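Local atomic coordinates of aldo-keto Reductase, OXIDOREDUCTASE (Salmonella typhimurium, PDB entry 5T79), a protein that probably works as an NADPH-dependent oxidoreductase of the aldo-keto reductase family, linked to conversion of 3-hydroxybutanal to 1,3-butanediol. Residues R273-W284 with D306-F316; G226-L234 with Q254-R264. All coordinates share one frame; numbering follows the deposited sequence.

In the fold
Both contacts lie at the adenosine end of the bound NADPH, outside the strands of the barrel. Their centres are about 17 Å apart. Contact 1 pairs helix 277-285 with the end of helix 301-308 and the loop after it; contact 2 pairs a cofactor-binding loop with the start of helix 257-272. Helices 257-272 and 277-285 follow each other, and Leu277 of contact 1 packs on Val263 and Leu229 of contact 2. Each contact is partly buried. Contact 1 is the larger and the more polar, with an arginine-phenylalanine stack and a salt bridge. Contact 2 is mostly apolar, with one direct hydrogen bond between its segments. Asp306 faces the adenine amine, whereas Arg232 holds the 2'-phosphate.

Contact 1 of 2, residues R273-W284 with D306-F316; sequences RGQKLSQMALAW and DAVGMLANRRF. With NDP (NADPH dihydro-nicotinamide-adenine-dinucleotide phosphate), chain E.
The backbones approach at two points, Gln279 with Met310 and, one turn of helix 277-285 later, Ala283 with Arg314, where the CA atoms are 4.6 Å apart. Gly274 closes helix 257-272 in a Schellman motif, and Lys276 is the N-cap of helix 277-285. The guanidinium of Arg273 lies flat on the Phe316 ring, with planes 6° apart and CZ 4.1 Å from the ring centroid. This is a stacked cation-pi contact. Both NH1 and NH2 of Arg273 hold Arg315 O end-on, NH1 at 2.8 Å. Along its NE edge, NE and NH2 both donate to Gln275 OE1, in the guanidinium plane. These bonds fix the rotation of the flat group. Phe316 also receives the edge of Trp284 toward its face, with planes at 86°, while Met280 CG meets its rim.

Asn313 ND2 donates to Arg273 O at 2.8 Å, from above the carbonyl plane. Gln275 NE2 returns a bond to Asn313 O, and the two amides stack. Lys276 stretches out from CG to bring NZ 2.9 Å from Asp306 OD2, a salt bridge on the syn side. The same OD2 takes a weak bond from N6A of NADPH, so the lysine probably steadies an adenine-binding carboxylate. Gln279 NE2 donates to Asp306 O at 2.9 Å, nearly straight at 165°. Its OE1 accepts from Lys276 N on a lone pair. Met310 CG lies 3.6 Å from Ala283 CB; bends at chi2 and chi3 then turn CE against Leu282 CB.

Leu282, Ala307 and Met310 all rest on Ile28 of barrel strand 24-31. Glu320 and Glu14 form salt bridges with Arg273 and Arg314. Helix 318-329 covers Phe316 through Cys321 and Ile324, and Met280 packs on Leu269 of helix 257-272.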
loop_
_atom_site.group_PDB
_atom_site.type_symbol
_atom_site.label_atom_id
_atom_site.label_comp_id
_atom_site.label_asym_id
_atom_site.label_seq_id
_atom_site.Cartn_x
_atom_site.Cartn_y
_atom_site.Cartn_z
ATOM N N ARG A 273 -1.838 7.040 25.813
ATOM C CA ARG A 273 -0.678 6.272 25.376
ATOM C C ARG A 273 0.523 7.185 25.020
ATOM O O ARG A 273 1.619 6.687 24.794
ATOM C CB ARG A 273 -1.058 5.399 24.173
ATOM C CG ARG A 273 -2.033 4.261 24.517
ATOM C CD ARG A 273 -2.512 3.518 23.268
ATOM N NE ARG A 273 -1.411 3.125 22.378
ATOM C CZ ARG A 273 -0.708 2.002 22.493
ATOM N NH1 ARG A 273 -0.970 1.140 23.473
ATOM N NH2 ARG A 273 0.272 1.738 21.639
ATOM N N GLY A 274 0.315 8.499 24.997
ATOM C CA GLY A 274 1.360 9.464 24.656
ATOM C C GLY A 274 1.663 9.530 23.174
ATOM O O GLY A 274 2.813 9.726 22.777
ATOM N N GLN A 275 0.642 9.362 22.320
ATOM C CA GLN A 275 0.881 9.434 20.877
ATOM C C GLN A 275 -0.328 10.047 20.177
ATOM O O GLN A 275 -1.389 10.230 20.798
ATOM C CB GLN A 275 1.243 8.043 20.301
ATOM C CG GLN A 275 0.106 7.010 20.318
ATOM C CD GLN A 275 0.506 5.595 19.958
ATOM O OE1 GLN A 275 -0.229 4.648 20.243
ATOM N NE2 GLN A 275 1.646 5.403 19.287
ATOM N N LYS A 276 -0.148 10.407 18.900
ATOM C CA LYS A 276 -1.216 10.955 18.071
ATOM C C LYS A 276 -2.167 9.836 17.693
ATOM O O LYS A 276 -1.760 8.663 17.680
ATOM C CB LYS A 276 -0.640 11.602 16.798
ATOM C CG LYS A 276 0.265 12.801 17.056
ATOM C CD LYS A 276 0.892 13.283 15.756
ATOM C CE LYS A 276 1.477 14.667 15.880
ATOM N NZ LYS A 276 1.569 15.335 14.552
ATOM N N LEU A 277 -3.413 10.178 17.356
ATOM C CA LEU A 277 -4.359 9.158 16.920
ATOM C C LEU A 277 -3.810 8.421 15.696
ATOM O O LEU A 277 -3.941 7.194 15.621
ATOM C CB LEU A 277 -5.751 9.755 16.600
ATOM C CG LEU A 277 -6.785 8.783 15.988
ATOM C CD1 LEU A 277 -7.022 7.566 16.889
ATOM C CD2 LEU A 277 -8.099 9.486 15.710
ATOM N N SER A 278 -3.208 9.168 14.734
ATOM C CA SER A 278 -2.669 8.569 13.508
ATOM C C SER A 278 -1.656 7.474 13.839
ATOM O O SER A 278 -1.689 6.386 13.254
ATOM C CB SER A 278 -2.019 9.646 12.637
ATOM O OG SER A 278 -0.908 10.238 13.294
ATOM N N GLN A 279 -0.791 7.742 14.832
ATOM C CA GLN A 279 0.254 6.803 15.250
ATOM C C GLN A 279 -0.358 5.557 15.882
ATOM O O GLN A 279 0.052 4.454 15.550
ATOM C CB GLN A 279 1.218 7.494 16.200
ATOM C CG GLN A 279 1.994 8.597 15.487
ATOM C CD GLN A 279 2.849 9.391 16.442
ATOM O OE1 GLN A 279 2.407 9.811 17.526
ATOM N NE2 GLN A 279 4.085 9.629 16.044
ATOM N N MET A 280 -1.369 5.727 16.741
ATOM C CA MET A 280 -2.048 4.580 17.335
ATOM C C MET A 280 -2.775 3.756 16.263
ATOM O O MET A 280 -2.759 2.535 16.336
ATOM C CB MET A 280 -3.042 5.022 18.413
ATOM C CG MET A 280 -3.562 3.850 19.220
ATOM S SD MET A 280 -4.820 4.284 20.429
ATOM C CE MET A 280 -6.313 4.434 19.390
ATOM N N ALA A 281 -3.415 4.420 15.282
ATOM C CA ALA A 281 -4.181 3.738 14.246
ATOM C C ALA A 281 -3.273 2.858 13.372
ATOM O O ALA A 281 -3.650 1.726 13.055
ATOM C CB ALA A 281 -4.951 4.751 13.401
ATOM N N LEU A 282 -2.057 3.341 13.039
ATOM C CA LEU A 282 -1.080 2.560 12.252
ATOM C C LEU A 282 -0.550 1.383 13.061
ATOM O O LEU A 282 -0.456 0.261 12.559
ATOM C CB LEU A 282 0.109 3.444 11.794
ATOM C CG LEU A 282 -0.214 4.652 10.932
ATOM C CD1 LEU A 282 1.063 5.388 10.556
ATOM C CD2 LEU A 282 -0.982 4.240 9.644
ATOM N N ALA A 283 -0.197 1.647 14.327
ATOM C CA ALA A 283 0.296 0.636 15.259
ATOM C C ALA A 283 -0.720 -0.496 15.404
ATOM O O ALA A 283 -0.341 -1.667 15.427
ATOM C CB ALA A 283 0.524 1.289 16.617
ATOM N N TRP A 284 -2.021 -0.141 15.486
ATOM C CA TRP A 284 -3.096 -1.108 15.679
ATOM C C TRP A 284 -3.147 -2.113 14.525
ATOM O O TRP A 284 -3.387 -3.282 14.776
ATOM C CB TRP A 284 -4.446 -0.398 15.852
ATOM C CG TRP A 284 -5.603 -1.323 16.118
ATOM C CD1 TRP A 284 -6.061 -1.737 17.336
ATOM C CD2 TRP A 284 -6.463 -1.920 15.142
ATOM N NE1 TRP A 284 -7.158 -2.554 17.177
ATOM C CE2 TRP A 284 -7.434 -2.673 15.841
ATOM C CE3 TRP A 284 -6.532 -1.867 13.736
ATOM C CZ2 TRP A 284 -8.453 -3.376 15.183
ATOM C CZ3 TRP A 284 -7.525 -2.581 13.087
ATOM C CH2 TRP A 284 -8.454 -3.345 13.803
ATOM N N ASP A 306 5.686 11.367 11.407
ATOM C CA ASP A 306 4.694 10.924 12.395
ATOM C C ASP A 306 4.515 9.409 12.319
ATOM O O ASP A 306 4.560 8.743 13.347
ATOM C CB ASP A 306 3.330 11.610 12.171
ATOM C CG ASP A 306 3.202 13.073 12.574
ATOM O OD1 ASP A 306 4.064 13.563 13.340
ATOM O OD2 ASP A 306 2.197 13.703 12.185
ATOM N N ALA A 307 4.311 8.874 11.101
ATOM C CA ALA A 307 4.114 7.443 10.862
ATOM C C ALA A 307 5.288 6.639 11.358
ATOM O O ALA A 307 5.078 5.643 12.041
ATOM C CB ALA A 307 3.904 7.182 9.370
ATOM N N VAL A 308 6.527 7.053 11.015
ATOM C CA VAL A 308 7.735 6.332 11.444
ATOM C C VAL A 308 7.825 6.367 12.996
ATOM O O VAL A 308 8.223 5.366 13.603
ATOM C CB VAL A 308 9.030 6.831 10.732
ATOM C CG1 VAL A 308 10.261 6.068 11.222
ATOM C CG2 VAL A 308 8.912 6.679 9.217
ATOM N N GLY A 309 7.353 7.457 13.607
ATOM C CA GLY A 309 7.301 7.627 15.068
ATOM C C GLY A 309 6.397 6.644 15.804
ATOM O O GLY A 309 6.512 6.479 17.020
ATOM N N MET A 310 5.496 5.964 15.071
ATOM C CA MET A 310 4.580 4.944 15.601
ATOM C C MET A 310 5.370 3.701 16.093
ATOM O O MET A 310 4.919 3.024 17.021
ATOM C CB MET A 310 3.569 4.587 14.491
ATOM C CG MET A 310 2.845 3.268 14.621
ATOM S SD MET A 310 3.719 1.732 14.217
ATOM C CE MET A 310 3.254 1.415 12.583
ATOM N N LEU A 311 6.505 3.378 15.448
ATOM C CA LEU A 311 7.304 2.194 15.772
ATOM C C LEU A 311 7.799 2.178 17.227
ATOM O O LEU A 311 7.991 1.099 17.772
ATOM C CB LEU A 311 8.488 2.050 14.820
ATOM C CG LEU A 311 8.143 1.865 13.329
ATOM C CD1 LEU A 311 9.410 1.844 12.482
ATOM C CD2 LEU A 311 7.302 0.598 13.094
ATOM N N ALA A 312 7.965 3.351 17.856
ATOM C CA ALA A 312 8.425 3.487 19.240
ATOM C C ALA A 312 7.334 3.154 20.273
ATOM O O ALA A 312 7.636 3.032 21.468
ATOM C CB ALA A 312 8.908 4.913 19.470
ATOM N N ASN A 313 6.065 3.044 19.838
ATOM C CA ASN A 313 4.961 2.844 20.770
ATOM C C ASN A 313 3.816 2.102 20.073
ATOM O O ASN A 313 2.767 2.689 19.835
ATOM C CB ASN A 313 4.525 4.250 21.257
ATOM C CG ASN A 313 3.514 4.325 22.364
ATOM O OD1 ASN A 313 3.070 3.324 22.926
ATOM N ND2 ASN A 313 3.138 5.543 22.703
ATOM N N ARG A 314 4.020 0.814 19.733
ATOM C CA ARG A 314 2.996 0.067 18.990
ATOM C C ARG A 314 2.520 -1.229 19.682
ATOM O O ARG A 314 1.939 -2.105 19.033
ATOM C CB ARG A 314 3.472 -0.222 17.557
ATOM C CG ARG A 314 4.694 -1.117 17.406
ATOM C CD ARG A 314 4.916 -1.349 15.927
ATOM N NE ARG A 314 5.975 -2.330 15.709
ATOM C CZ ARG A 314 5.760 -3.625 15.528
ATOM N NH1 ARG A 314 4.521 -4.104 15.501
ATOM N NH2 ARG A 314 6.782 -4.455 15.370
ATOM N N ARG A 315 2.689 -1.311 21.007
ATOM C CA ARG A 315 2.211 -2.468 21.758
ATOM C C ARG A 315 0.852 -2.161 22.348
ATOM O O ARG A 315 0.626 -1.043 22.826
ATOM C CB ARG A 315 3.198 -2.871 22.869
ATOM C CG ARG A 315 4.445 -3.572 22.353
ATOM C CD ARG A 315 5.394 -3.930 23.489
ATOM N NE ARG A 315 6.732 -4.282 23.004
ATOM C CZ ARG A 315 7.128 -5.515 22.702
ATOM N NH1 ARG A 315 6.292 -6.540 22.827
ATOM N NH2 ARG A 315 8.364 -5.735 22.271
ATOM N N PHE A 316 -0.045 -3.155 22.324
ATOM C CA PHE A 316 -1.391 -3.060 22.892
ATOM C C PHE A 316 -1.649 -4.211 23.845
ATOM O O PHE A 316 -1.310 -5.354 23.521
ATOM C CB PHE A 316 -2.449 -3.079 21.783
ATOM C CG PHE A 316 -2.394 -1.880 20.875
ATOM C CD1 PHE A 316 -1.553 -1.864 19.771
ATOM C CD2 PHE A 316 -3.206 -0.775 21.105
ATOM C CE1 PHE A 316 -1.501 -0.755 18.933
ATOM C CE2 PHE A 316 -3.160 0.331 20.249
ATOM C CZ PHE A 316 -2.319 0.325 19.165
HETATM P PA NDP E . -4.108 7.021 4.669
HETATM O O1A NDP E . -2.791 6.789 5.348
HETATM O O2A NDP E . -5.356 6.339 5.008
HETATM O O5B NDP E . -4.502 8.581 4.672
HETATM C C5B NDP E . -3.571 9.431 3.974
HETATM C C4B NDP E . -4.013 10.868 4.012
HETATM O O4B NDP E . -4.392 11.221 5.361
HETATM C C3B NDP E . -2.921 11.852 3.596
HETATM O O3B NDP E . -3.023 12.148 2.205
HETATM C C2B NDP E . -3.172 13.059 4.491
HETATM O O2B NDP E . -4.138 13.957 3.900
HETATM C C1B NDP E . -3.776 12.432 5.750
HETATM N N9A NDP E . -2.814 12.139 6.807
HETATM C C8A NDP E . -1.877 11.140 6.838
HETATM N N7A NDP E . -1.154 11.118 7.932
HETATM C C5A NDP E . -1.645 12.185 8.671
HETATM C C6A NDP E . -1.258 12.743 9.907
HETATM N N6A NDP E . -0.341 12.200 10.715
HETATM N N1A NDP E . -1.898 13.861 10.316
HETATM C C2A NDP E . -2.891 14.350 9.564
HETATM N N3A NDP E . -3.358 13.897 8.397
HETATM C C4A NDP E . -2.674 12.817 7.992
HETATM O O3 NDP E . -3.673 6.577 3.209
HETATM P PN NDP E . -4.621 6.510 1.922
HETATM O O1N NDP E . -4.232 7.781 1.260
HETATM O O2N NDP E . -6.081 6.242 2.256
HETATM O O5D NDP E . -4.247 5.211 1.019
HETATM C C5D NDP E . -2.995 4.544 1.337
HETATM C C4D NDP E . -2.314 4.049 0.081
HETATM O O4D NDP E . -2.936 2.817 -0.331
HETATM C C3D NDP E . -2.381 4.953 -1.136
HETATM O O3D NDP E . -1.389 5.965 -1.064
HETATM C C2D NDP E . -2.243 3.960 -2.299
HETATM O O2D NDP E . -0.927 3.652 -2.757
HETATM C C1D NDP E . -2.942 2.717 -1.741
HETATM N N1N NDP E . -4.358 2.604 -2.145
HETATM C C2N NDP E . -4.714 1.455 -2.851
HETATM C C3N NDP E . -5.969 1.224 -3.274
HETATM C C7N NDP E . -6.330 -0.151 -3.767
HETATM O O7N NDP E . -7.485 -0.278 -4.202
HETATM N N7N NDP E . -5.448 -1.152 -3.779
HETATM C C4N NDP E . -6.993 2.325 -3.203
HETATM C C5N NDP E . -6.610 3.380 -2.221
HETATM C C6N NDP E . -5.382 3.516 -1.761
HETATM P P2B NDP E . -4.074 15.576 3.780
HETATM O O1X NDP E . -4.040 16.136 2.407
HETATM O O2X NDP E . -5.326 15.966 4.556
HETATM O O3X NDP E . -2.874 15.972 4.632
HETATM O O HOH W 1 4.641 7.862 21.360
HETATM O O HOH W 2 4.222 6.862 18.702
HETATM O O HOH W 3 1.725 -3.032 16.527
#

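Contact 2 of 2, residues G226-L234 with Q254-R264; sequences GGQLTDRYL and QITADKLEKVR. With NDP (NADPH dihydro-nicotinamide-adenine-dinucleotide phosphate), chain E.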
loop_
_atom_site.group_PDB
_atom_site.type_symbol
_atom_site.label_atom_id
_atom_site.label_comp_id
_atom_site.label_asym_id
_atom_site.label_seq_id
_atom_site.Cartn_x
_atom_site.Cartn_y
_atom_site.Cartn_z
ATOM N N GLY A 226 -8.607 6.948 5.124
ATOM C CA GLY A 226 -8.506 8.113 4.247
ATOM C C GLY A 226 -8.269 9.433 4.958
ATOM O O GLY A 226 -8.585 10.495 4.418
ATOM N N GLY A 227 -7.727 9.368 6.171
ATOM C CA GLY A 227 -7.461 10.553 6.972
ATOM C C GLY A 227 -8.443 10.784 8.108
ATOM O O GLY A 227 -8.241 11.710 8.894
ATOM N N GLN A 228 -9.515 9.958 8.227
ATOM C CA GLN A 228 -10.470 10.106 9.348
ATOM C C GLN A 228 -9.798 9.835 10.697
ATOM O O GLN A 228 -10.058 10.532 11.689
ATOM C CB GLN A 228 -11.657 9.148 9.194
ATOM C CG GLN A 228 -12.656 9.590 8.120
ATOM C CD GLN A 228 -13.800 8.620 7.941
ATOM O OE1 GLN A 228 -13.844 7.534 8.533
ATOM N NE2 GLN A 228 -14.765 8.998 7.112
ATOM N N LEU A 229 -8.894 8.847 10.719
ATOM C CA LEU A 229 -8.202 8.430 11.941
ATOM C C LEU A 229 -6.953 9.293 12.185
ATOM O O LEU A 229 -5.837 8.784 12.317
ATOM C CB LEU A 229 -7.866 6.920 11.857
ATOM C CG LEU A 229 -9.082 5.970 11.930
ATOM C CD1 LEU A 229 -8.746 4.608 11.361
ATOM C CD2 LEU A 229 -9.596 5.830 13.367
ATOM N N THR A 230 -7.156 10.624 12.204
ATOM C CA THR A 230 -6.111 11.636 12.410
ATOM C C THR A 230 -6.690 12.805 13.210
ATOM O O THR A 230 -7.812 12.708 13.729
ATOM C CB THR A 230 -5.530 12.151 11.056
ATOM O OG1 THR A 230 -6.493 12.988 10.410
ATOM C CG2 THR A 230 -5.083 11.037 10.111
ATOM N N ASP A 231 -5.935 13.924 13.240
ATOM C CA ASP A 231 -6.271 15.215 13.849
ATOM C C ASP A 231 -7.225 16.024 12.993
ATOM O O ASP A 231 -7.887 16.915 13.520
ATOM C CB ASP A 231 -4.983 16.053 14.027
ATOM C CG ASP A 231 -4.294 15.916 15.362
ATOM O OD1 ASP A 231 -4.911 15.361 16.293
ATOM O OD2 ASP A 231 -3.145 16.393 15.487
ATOM N N ARG A 232 -7.249 15.750 11.665
ATOM C CA ARG A 232 -7.992 16.484 10.631
ATOM C C ARG A 232 -9.375 17.001 11.076
ATOM O O ARG A 232 -9.615 18.204 10.960
ATOM C CB ARG A 232 -8.147 15.639 9.352
ATOM C CG ARG A 232 -8.570 16.461 8.128
ATOM C CD ARG A 232 -9.001 15.598 6.963
ATOM N NE ARG A 232 -7.864 15.082 6.202
ATOM C CZ ARG A 232 -7.896 13.982 5.454
ATOM N NH1 ARG A 232 -9.006 13.258 5.370
ATOM N NH2 ARG A 232 -6.815 13.593 4.792
ATOM N N TYR A 233 -10.259 16.120 11.588
ATOM C CA TYR A 233 -11.625 16.524 11.939
ATOM C C TYR A 233 -11.827 16.801 13.439
ATOM O O TYR A 233 -12.980 16.912 13.879
ATOM C CB TYR A 233 -12.636 15.474 11.447
ATOM C CG TYR A 233 -12.504 15.155 9.973
ATOM C CD1 TYR A 233 -12.806 16.110 9.001
ATOM C CD2 TYR A 233 -12.100 13.896 9.546
ATOM C CE1 TYR A 233 -12.689 15.821 7.642
ATOM C CE2 TYR A 233 -11.987 13.595 8.190
ATOM C CZ TYR A 233 -12.282 14.559 7.241
ATOM O OH TYR A 233 -12.154 14.269 5.908
ATOM N N LEU A 234 -10.724 16.980 14.204
ATOM C CA LEU A 234 -10.795 17.286 15.643
ATOM C C LEU A 234 -10.552 18.773 15.920
ATOM O O LEU A 234 -10.553 19.589 15.003
ATOM C CB LEU A 234 -9.788 16.447 16.446
ATOM C CG LEU A 234 -9.897 14.929 16.321
ATOM C CD1 LEU A 234 -8.604 14.269 16.727
ATOM C CD2 LEU A 234 -11.056 14.383 17.132
ATOM N N GLN A 254 -16.869 13.407 4.181
ATOM C CA GLN A 254 -15.682 13.598 5.007
ATOM C C GLN A 254 -15.647 12.673 6.237
ATOM O O GLN A 254 -14.717 11.895 6.394
ATOM C CB GLN A 254 -15.604 15.054 5.443
ATOM C CG GLN A 254 -15.391 16.016 4.299
ATOM C CD GLN A 254 -15.485 17.457 4.738
ATOM O OE1 GLN A 254 -16.572 18.007 4.849
ATOM N NE2 GLN A 254 -14.341 18.078 4.975
ATOM N N ILE A 255 -16.734 12.674 7.010
ATOM C CA ILE A 255 -16.913 11.818 8.196
ATOM C C ILE A 255 -18.381 11.885 8.672
ATOM O O ILE A 255 -18.964 12.969 8.660
ATOM C CB ILE A 255 -15.903 12.213 9.333
ATOM C CG1 ILE A 255 -15.801 11.115 10.412
ATOM C CG2 ILE A 255 -16.171 13.609 9.956
ATOM C CD1 ILE A 255 -14.486 11.119 11.183
ATOM N N THR A 256 -18.966 10.737 9.089
ATOM C CA THR A 256 -20.333 10.699 9.642
ATOM C C THR A 256 -20.285 11.115 11.123
ATOM O O THR A 256 -19.197 11.148 11.713
ATOM C CB THR A 256 -20.995 9.307 9.496
ATOM O OG1 THR A 256 -20.294 8.360 10.305
ATOM C CG2 THR A 256 -21.111 8.826 8.046
ATOM N N ALA A 257 -21.451 11.417 11.722
ATOM C CA ALA A 257 -21.535 11.800 13.140
ATOM C C ALA A 257 -21.035 10.680 14.056
ATOM O O ALA A 257 -20.264 10.965 14.981
ATOM C CB ALA A 257 -22.965 12.180 13.512
ATOM N N ASP A 258 -21.457 9.427 13.792
ATOM C CA ASP A 258 -21.076 8.250 14.578
ATOM C C ASP A 258 -19.575 7.970 14.486
ATOM O O ASP A 258 -18.963 7.620 15.492
ATOM C CB ASP A 258 -21.887 7.017 14.142
ATOM C CG ASP A 258 -23.311 6.974 14.682
ATOM O OD1 ASP A 258 -23.694 7.902 15.437
ATOM O OD2 ASP A 258 -24.041 6.010 14.356
ATOM N N LYS A 259 -18.979 8.156 13.300
ATOM C CA LYS A 259 -17.540 7.949 13.096
ATOM C C LYS A 259 -16.742 9.093 13.775
ATOM O O LYS A 259 -15.672 8.845 14.331
ATOM C CB LYS A 259 -17.214 7.847 11.598
ATOM C CG LYS A 259 -16.561 6.531 11.201
ATOM C CD LYS A 259 -17.551 5.455 10.811
ATOM C CE LYS A 259 -16.840 4.217 10.324
ATOM N NZ LYS A 259 -17.785 3.220 9.763
ATOM N N LEU A 260 -17.284 10.335 13.761
ATOM C CA LEU A 260 -16.615 11.472 14.392
ATOM C C LEU A 260 -16.524 11.259 15.912
ATOM O O LEU A 260 -15.468 11.523 16.492
ATOM C CB LEU A 260 -17.314 12.797 14.046
ATOM C CG LEU A 260 -16.679 14.102 14.589
ATOM C CD1 LEU A 260 -15.249 14.323 14.049
ATOM C CD2 LEU A 260 -17.566 15.302 14.267
ATOM N N GLU A 261 -17.594 10.711 16.533
ATOM C CA GLU A 261 -17.603 10.386 17.960
ATOM C C GLU A 261 -16.584 9.274 18.265
ATOM O O GLU A 261 -15.930 9.338 19.299
ATOM C CB GLU A 261 -19.006 9.976 18.420
ATOM C CG GLU A 261 -19.187 9.896 19.934
ATOM C CD GLU A 261 -18.774 11.110 20.752
ATOM O OE1 GLU A 261 -19.166 12.244 20.390
ATOM O OE2 GLU A 261 -18.060 10.920 21.764
ATOM N N LYS A 262 -16.423 8.279 17.355
ATOM C CA LYS A 262 -15.454 7.197 17.558
ATOM C C LYS A 262 -14.035 7.755 17.474
ATOM O O LYS A 262 -13.220 7.452 18.351
ATOM C CB LYS A 262 -15.678 6.042 16.573
ATOM C CG LYS A 262 -16.951 5.254 16.905
ATOM C CD LYS A 262 -17.334 4.275 15.815
ATOM C CE LYS A 262 -18.598 3.537 16.185
ATOM N NZ LYS A 262 -19.057 2.645 15.086
ATOM N N VAL A 263 -13.773 8.647 16.497
ATOM C CA VAL A 263 -12.464 9.300 16.310
ATOM C C VAL A 263 -12.096 10.077 17.587
ATOM O O VAL A 263 -10.968 9.969 18.066
ATOM C CB VAL A 263 -12.457 10.194 15.035
ATOM C CG1 VAL A 263 -11.312 11.211 15.043
ATOM C CG2 VAL A 263 -12.400 9.328 13.771
ATOM N N ARG A 264 -13.041 10.838 18.137
ATOM C CA ARG A 264 -12.802 11.609 19.361
ATOM C C ARG A 264 -12.388 10.703 20.521
ATOM O O ARG A 264 -11.431 11.022 21.229
ATOM C CB ARG A 264 -14.063 12.418 19.744
ATOM C CG ARG A 264 -14.327 13.606 18.820
ATOM C CD ARG A 264 -15.548 14.404 19.246
ATOM N NE ARG A 264 -15.607 15.701 18.570
ATOM C CZ ARG A 264 -16.655 16.150 17.887
ATOM N NH1 ARG A 264 -17.752 15.408 17.775
ATOM N NH2 ARG A 264 -16.616 17.343 17.311
HETATM P PA NDP E . -4.108 7.021 4.669
HETATM O O1A NDP E . -2.791 6.789 5.348
HETATM O O2A NDP E . -5.356 6.339 5.008
HETATM O O5B NDP E . -4.502 8.581 4.672
HETATM C C5B NDP E . -3.571 9.431 3.974
HETATM C C4B NDP E . -4.013 10.868 4.012
HETATM O O4B NDP E . -4.392 11.221 5.361
HETATM C C3B NDP E . -2.921 11.852 3.596
HETATM O O3B NDP E . -3.023 12.148 2.205
HETATM C C2B NDP E . -3.172 13.059 4.491
HETATM O O2B NDP E . -4.138 13.957 3.900
HETATM C C1B NDP E . -3.776 12.432 5.750
HETATM N N9A NDP E . -2.814 12.139 6.807
HETATM C C8A NDP E . -1.877 11.140 6.838
HETATM N N7A NDP E . -1.154 11.118 7.932
HETATM C C5A NDP E . -1.645 12.185 8.671
HETATM C C6A NDP E . -1.258 12.743 9.907
HETATM N N6A NDP E . -0.341 12.200 10.715
HETATM N N1A NDP E . -1.898 13.861 10.316
HETATM C C2A NDP E . -2.891 14.350 9.564
HETATM N N3A NDP E . -3.358 13.897 8.397
HETATM C C4A NDP E . -2.674 12.817 7.992
HETATM O O3 NDP E . -3.673 6.577 3.209
HETATM P PN NDP E . -4.621 6.510 1.922
HETATM O O1N NDP E . -4.232 7.781 1.260
HETATM O O2N NDP E . -6.081 6.242 2.256
HETATM O O5D NDP E . -4.247 5.211 1.019
HETATM C C5D NDP E . -2.995 4.544 1.337
HETATM C C4D NDP E . -2.314 4.049 0.081
HETATM O O4D NDP E . -2.936 2.817 -0.331
HETATM C C3D NDP E . -2.381 4.953 -1.136
HETATM O O3D NDP E . -1.389 5.965 -1.064
HETATM C C2D NDP E . -2.243 3.960 -2.299
HETATM O O2D NDP E . -0.927 3.652 -2.757
HETATM C C1D NDP E . -2.942 2.717 -1.741
HETATM N N1N NDP E . -4.358 2.604 -2.145
HETATM C C2N NDP E . -4.714 1.455 -2.851
HETATM C C3N NDP E . -5.969 1.224 -3.274
HETATM C C7N NDP E . -6.330 -0.151 -3.767
HETATM O O7N NDP E . -7.485 -0.278 -4.202
HETATM N N7N NDP E . -5.448 -1.152 -3.779
HETATM C C4N NDP E . -6.993 2.325 -3.203
HETATM C C5N NDP E . -6.610 3.380 -2.221
HETATM C C6N NDP E . -5.382 3.516 -1.761
HETATM P P2B NDP E . -4.074 15.576 3.780
HETATM O O1X NDP E . -4.040 16.136 2.407
HETATM O O2X NDP E . -5.326 15.966 4.556
HETATM O O3X NDP E . -2.874 15.972 4.632
HETATM O O HOH W 4 -17.741 8.342 7.718
HETATM O O HOH W 5 -12.658 11.062 4.694
#
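The Tyr233 ring is sandwiched between Arg232 CD, offset toward the rim of one face, and Ile255 CG2 over the other. CG2 stands 4.2 Å from the ring centroid and 20° off its normal, a CH-pi contact. Gln228 CA lies at the ring edge. The guanidinium of Arg232 has Gly227 O above the rim of one face and NADPH O2B at its edge. Its NH2 donates to both O2X and O2B of NADPH, each at 2.8 Å, and NE adds a weak bond to O2X. NH1 turns the other way, to Gly226 O on a lone pair at 3.0 Å. A weak bond from NH1 to Tyr233 OH ties the phosphate-binding arginine to the tyrosine that meets segment 254-264.

This is the cofactor loop that follows strand 217-220 in the aldo-keto reductase TIM barrel. Gly226 N gives a weak bond to O2A of the pyrophosphate. Thr230 forms an ST turn: OG1 accepts from Arg232 N and donates to Gly227 O at 2.6 Å. Its CG2 touches the adenine near C4A.

Across the contact, Gln228 NE2 donates to Gln254 O at 3.0 Å, from outside the carbonyl plane (34°). The chain is extended at chi2 (178°), which carries the carboxamide out to Gln254 O; on the way CG passes Ile255 CD1. Water 4 bridges NE2, weakly, and Thr256 N. Thr256 caps the helix by accepting from Lys259 N through OG1. Further along the helix, Leu260 CD1 sits 3.9 Å from Tyr233 CB. Val263 CG2 approaches Gln228 O, while its CG1 meets CD2 of the poorly ordered Leu234. Phe199 packs against Gln228, Leu229 and Val263, and Lys259 makes a cation-pi contact with it.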